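PDB 5U31: CRISPR-associated endonuclease Cas12b from Alicyclobacillus acidoterrestris, which uses a guide RNA to recognise PAM-bearing target DNA and cleaves it with a metal-dependent RuvC nuclease domain, defending the bacterium against mobile genetic elements. Local coordinates for residues Arg516-Phe527 with Gly560-Met568. The protein carries 3 engineered substitutions. Residues are numbered along the deposited sequence; the frame is centred on the assembly and turned at random.
Sequences RGERRPPYAAVF and GLLSGLRVM
L565 and V567 meet F527 in the RNase H-like RuvC domain, where the chain enters from WED-II; R516 and E518 alone lie on the WED-II side, and strand 566-572 is an inner strand of the mixed sheet. L565 and F527 run antiparallel alongside each other, CD1 of L565 lying 3.8 Å from CE2 of F527, while CG2 of V567 approaches F527 CZ at 3.7 Å. The other methyl of L565, CD2, meets V526 CG1 tip to tip. Farther along, Y523 crosses L561, its CE2 coming 3.3 Å from the carbonyl O of L561. A chi1 of 45° turns the Y523 ring toward the 560-563 turn. P521 CB lies over one face of this ring and L562 CD2 at its edge. L562 sits on the type I turn G560-S563, closed by the hydrogen bond from S563 N to G560 O, and divides its methyls: CD2 packs 3.6 Å from P522 CG, and CD1 lies over one face of the R516 guanidinium, 3.8 Å above its plane. Farther out, Y546 touches Y523, V526 and L565, L845 backs F527 and V567, Q844 NE2 hydrogen-bonds L561 O, and Y523 OH hydrogen-bonds D888 O. E518 steadies the guanidinium from its edge through a salt bridge, R516 NH2 lying 3.0 Å from E518 OE1.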
loop_
_atom_site.group_PDB
_atom_site.type_symbol
_atom_site.label_atom_id
_atom_site.label_comp_id
_atom_site.label_asym_id
_atom_site.label_seq_id
_atom_site.Cartn_x
_atom_site.Cartn_y
_atom_site.Cartn_z
ATOM N N ARG A 516 11.222 -27.991 15.106
ATOM C CA ARG A 516 10.834 -29.394 15.178
ATOM C C ARG A 516 10.971 -30.115 13.841
ATOM O O ARG A 516 10.503 -31.250 13.713
ATOM C CB ARG A 516 9.395 -29.533 15.680
ATOM C CG ARG A 516 9.092 -28.797 16.968
ATOM C CD ARG A 516 7.697 -29.142 17.472
ATOM N NE ARG A 516 7.009 -27.965 17.992
ATOM C CZ ARG A 516 6.073 -27.293 17.328
ATOM N NH1 ARG A 516 5.510 -26.228 17.878
ATOM N NH2 ARG A 516 5.693 -27.689 16.120
ATOM N N GLY A 517 11.580 -29.482 12.844
ATOM C CA GLY A 517 11.824 -30.163 11.590
ATOM C C GLY A 517 10.582 -30.493 10.795
ATOM O O GLY A 517 10.560 -31.504 10.084
ATOM N N GLU A 518 9.544 -29.668 10.894
ATOM C CA GLU A 518 8.330 -29.831 10.108
ATOM C C GLU A 518 8.228 -28.715 9.080
ATOM O O GLU A 518 8.467 -27.545 9.397
ATOM C CB GLU A 518 7.094 -29.824 11.006
ATOM C CG GLU A 518 7.357 -29.215 12.362
ATOM C CD GLU A 518 6.143 -29.218 13.262
ATOM O OE1 GLU A 518 5.327 -28.279 13.162
ATOM O OE2 GLU A 518 6.010 -30.155 14.073
ATOM N N ARG A 519 7.876 -29.087 7.845
ATOM C CA ARG A 519 7.773 -28.100 6.775
ATOM C C ARG A 519 6.736 -27.035 7.104
ATOM O O ARG A 519 6.976 -25.838 6.910
ATOM C CB ARG A 519 7.430 -28.785 5.452
ATOM C CG ARG A 519 8.604 -29.441 4.742
ATOM C CD ARG A 519 8.225 -29.810 3.312
ATOM N NE ARG A 519 9.291 -30.533 2.625
ATOM C CZ ARG A 519 9.214 -30.972 1.370
ATOM N NH1 ARG A 519 8.118 -30.759 0.653
ATOM N NH2 ARG A 519 10.237 -31.623 0.832
ATOM N N ARG A 520 5.578 -27.451 7.601
ATOM C CA ARG A 520 4.521 -26.547 8.021
ATOM C C ARG A 520 3.997 -26.975 9.380
ATOM O O ARG A 520 4.140 -28.140 9.763
ATOM C CB ARG A 520 3.375 -26.521 6.999
ATOM C CG ARG A 520 3.768 -25.872 5.671
ATOM C CD ARG A 520 2.600 -25.784 4.699
ATOM N NE ARG A 520 2.937 -24.990 3.519
ATOM C CZ ARG A 520 2.117 -24.780 2.492
ATOM N NH1 ARG A 520 0.900 -25.310 2.489
ATOM N NH2 ARG A 520 2.515 -24.042 1.463
ATOM N N PRO A 521 3.423 -26.051 10.150
ATOM C CA PRO A 521 2.821 -26.439 11.420
ATOM C C PRO A 521 1.722 -27.456 11.194
ATOM O O PRO A 521 1.115 -27.510 10.108
ATOM C CB PRO A 521 2.264 -25.117 11.966
ATOM C CG PRO A 521 3.082 -24.062 11.310
ATOM C CD PRO A 521 3.381 -24.592 9.943
ATOM N N PRO A 522 1.435 -28.297 12.190
ATOM C CA PRO A 522 0.420 -29.341 11.984
ATOM C C PRO A 522 -0.958 -28.785 11.678
ATOM O O PRO A 522 -1.740 -29.441 10.980
ATOM C CB PRO A 522 0.442 -30.110 13.310
ATOM C CG PRO A 522 0.928 -29.110 14.311
ATOM C CD PRO A 522 1.931 -28.269 13.577
ATOM N N TYR A 523 -1.274 -27.587 12.165
ATOM C CA TYR A 523 -2.574 -26.985 11.906
ATOM C C TYR A 523 -2.658 -26.304 10.549
ATOM O O TYR A 523 -3.703 -25.729 10.229
ATOM C CB TYR A 523 -2.923 -25.981 13.006
ATOM C CG TYR A 523 -1.793 -25.058 13.400
ATOM C CD1 TYR A 523 -1.496 -23.927 12.649
ATOM C CD2 TYR A 523 -1.037 -25.305 14.537
ATOM C CE1 TYR A 523 -0.469 -23.079 13.013
ATOM C CE2 TYR A 523 -0.008 -24.463 14.909
ATOM C CZ TYR A 523 0.271 -23.353 14.144
ATOM O OH TYR A 523 1.292 -22.510 14.516
ATOM N N ALA A 524 -1.596 -26.345 9.745
ATOM C CA ALA A 524 -1.663 -25.761 8.414
ATOM C C ALA A 524 -2.416 -26.645 7.430
ATOM O O ALA A 524 -2.881 -26.144 6.402
ATOM C CB ALA A 524 -0.255 -25.475 7.888
ATOM N N ALA A 525 -2.551 -27.938 7.723
ATOM C CA ALA A 525 -3.300 -28.852 6.872
ATOM C C ALA A 525 -4.807 -28.703 7.023
ATOM O O ALA A 525 -5.554 -29.356 6.288
ATOM C CB ALA A 525 -2.898 -30.299 7.170
ATOM N N VAL A 526 -5.267 -27.865 7.949
ATOM C CA VAL A 526 -6.690 -27.689 8.209
ATOM C C VAL A 526 -7.197 -26.462 7.459
ATOM O O VAL A 526 -8.357 -26.414 7.034
ATOM C CB VAL A 526 -6.954 -27.580 9.722
ATOM C CG1 VAL A 526 -8.429 -27.388 10.005
ATOM C CG2 VAL A 526 -6.460 -28.824 10.416
ATOM N N PHE A 527 -6.329 -25.471 7.276
ATOM C CA PHE A 527 -6.687 -24.223 6.613
ATOM C C PHE A 527 -5.953 -24.126 5.284
ATOM O O PHE A 527 -4.718 -24.089 5.254
ATOM C CB PHE A 527 -6.356 -23.019 7.492
ATOM C CG PHE A 527 -7.003 -23.063 8.837
ATOM C CD1 PHE A 527 -8.380 -23.077 8.953
ATOM C CD2 PHE A 527 -6.236 -23.082 9.985
ATOM C CE1 PHE A 527 -8.981 -23.117 10.189
ATOM C CE2 PHE A 527 -6.830 -23.122 11.228
ATOM C CZ PHE A 527 -8.205 -23.139 11.333
ATOM N N GLY A 560 0.696 -22.949 23.512
ATOM C CA GLY A 560 -0.576 -23.590 23.250
ATOM C C GLY A 560 -0.957 -23.740 21.797
ATOM O O GLY A 560 -2.102 -24.115 21.510
ATOM N N LEU A 561 -0.047 -23.468 20.859
ATOM C CA LEU A 561 -0.385 -23.553 19.444
ATOM C C LEU A 561 -0.639 -24.981 18.983
ATOM O O LEU A 561 -1.221 -25.172 17.912
ATOM C CB LEU A 561 0.729 -22.935 18.605
ATOM C CG LEU A 561 0.805 -21.410 18.625
ATOM C CD1 LEU A 561 2.079 -20.938 17.949
ATOM C CD2 LEU A 561 -0.422 -20.810 17.945
ATOM N N LEU A 562 -0.216 -25.982 19.750
ATOM C CA LEU A 562 -0.418 -27.371 19.368
ATOM C C LEU A 562 -1.588 -28.008 20.099
ATOM O O LEU A 562 -1.765 -29.229 20.022
ATOM C CB LEU A 562 0.859 -28.180 19.604
ATOM C CG LEU A 562 2.064 -27.894 18.700
ATOM C CD1 LEU A 562 2.882 -29.160 18.486
ATOM C CD2 LEU A 562 1.643 -27.299 17.361
ATOM N N SER A 563 -2.392 -27.212 20.799
ATOM C CA SER A 563 -3.543 -27.712 21.539
ATOM C C SER A 563 -4.700 -26.751 21.328
ATOM O O SER A 563 -4.590 -25.563 21.650
ATOM C CB SER A 563 -3.223 -27.852 23.026
ATOM O OG SER A 563 -2.954 -26.588 23.606
ATOM N N GLY A 564 -5.803 -27.263 20.797
ATOM C CA GLY A 564 -6.933 -26.437 20.439
ATOM C C GLY A 564 -6.843 -25.939 19.009
ATOM O O GLY A 564 -5.839 -26.102 18.312
ATOM N N LEU A 565 -7.933 -25.314 18.567
ATOM C CA LEU A 565 -8.012 -24.790 17.204
ATOM C C LEU A 565 -8.874 -23.531 17.253
ATOM O O LEU A 565 -10.101 -23.621 17.337
ATOM C CB LEU A 565 -8.585 -25.833 16.254
ATOM C CG LEU A 565 -8.460 -25.554 14.755
ATOM C CD1 LEU A 565 -7.011 -25.286 14.374
ATOM C CD2 LEU A 565 -9.025 -26.712 13.949
ATOM N N ARG A 566 -8.224 -22.367 17.206
ATOM C CA ARG A 566 -8.896 -21.082 17.332
ATOM C C ARG A 566 -8.520 -20.171 16.174
ATOM O O ARG A 566 -7.392 -20.199 15.679
ATOM C CB ARG A 566 -8.543 -20.381 18.647
ATOM C CG ARG A 566 -9.005 -21.106 19.884
ATOM C CD ARG A 566 -8.373 -20.528 21.138
ATOM N NE ARG A 566 -9.049 -21.045 22.320
ATOM C CZ ARG A 566 -8.751 -22.201 22.897
ATOM N NH1 ARG A 566 -9.429 -22.606 23.962
ATOM N NH2 ARG A 566 -7.774 -22.952 22.410
ATOM N N VAL A 567 -9.478 -19.342 15.767
ATOM C CA VAL A 567 -9.299 -18.391 14.677
ATOM C C VAL A 567 -9.698 -17.012 15.180
ATOM O O VAL A 567 -10.741 -16.860 15.824
ATOM C CB VAL A 567 -10.137 -18.774 13.441
ATOM C CG1 VAL A 567 -9.984 -17.725 12.351
ATOM C CG2 VAL A 567 -9.744 -20.150 12.928
HETATM N N MSE A 568 -8.875 -16.014 14.888
HETATM C CA MSE A 568 -9.224 -14.648 15.243
HETATM C C MSE A 568 -9.505 -13.828 13.992
HETATM O O MSE A 568 -8.657 -13.728 13.109
HETATM C CB MSE A 568 -8.109 -13.998 16.055
HETATM C CG MSE A 568 -8.486 -12.643 16.607
HETATM SE SE MSE A 568 -6.982 -11.735 17.437
HETATM C CE MSE A 568 -5.936 -11.409 15.828
#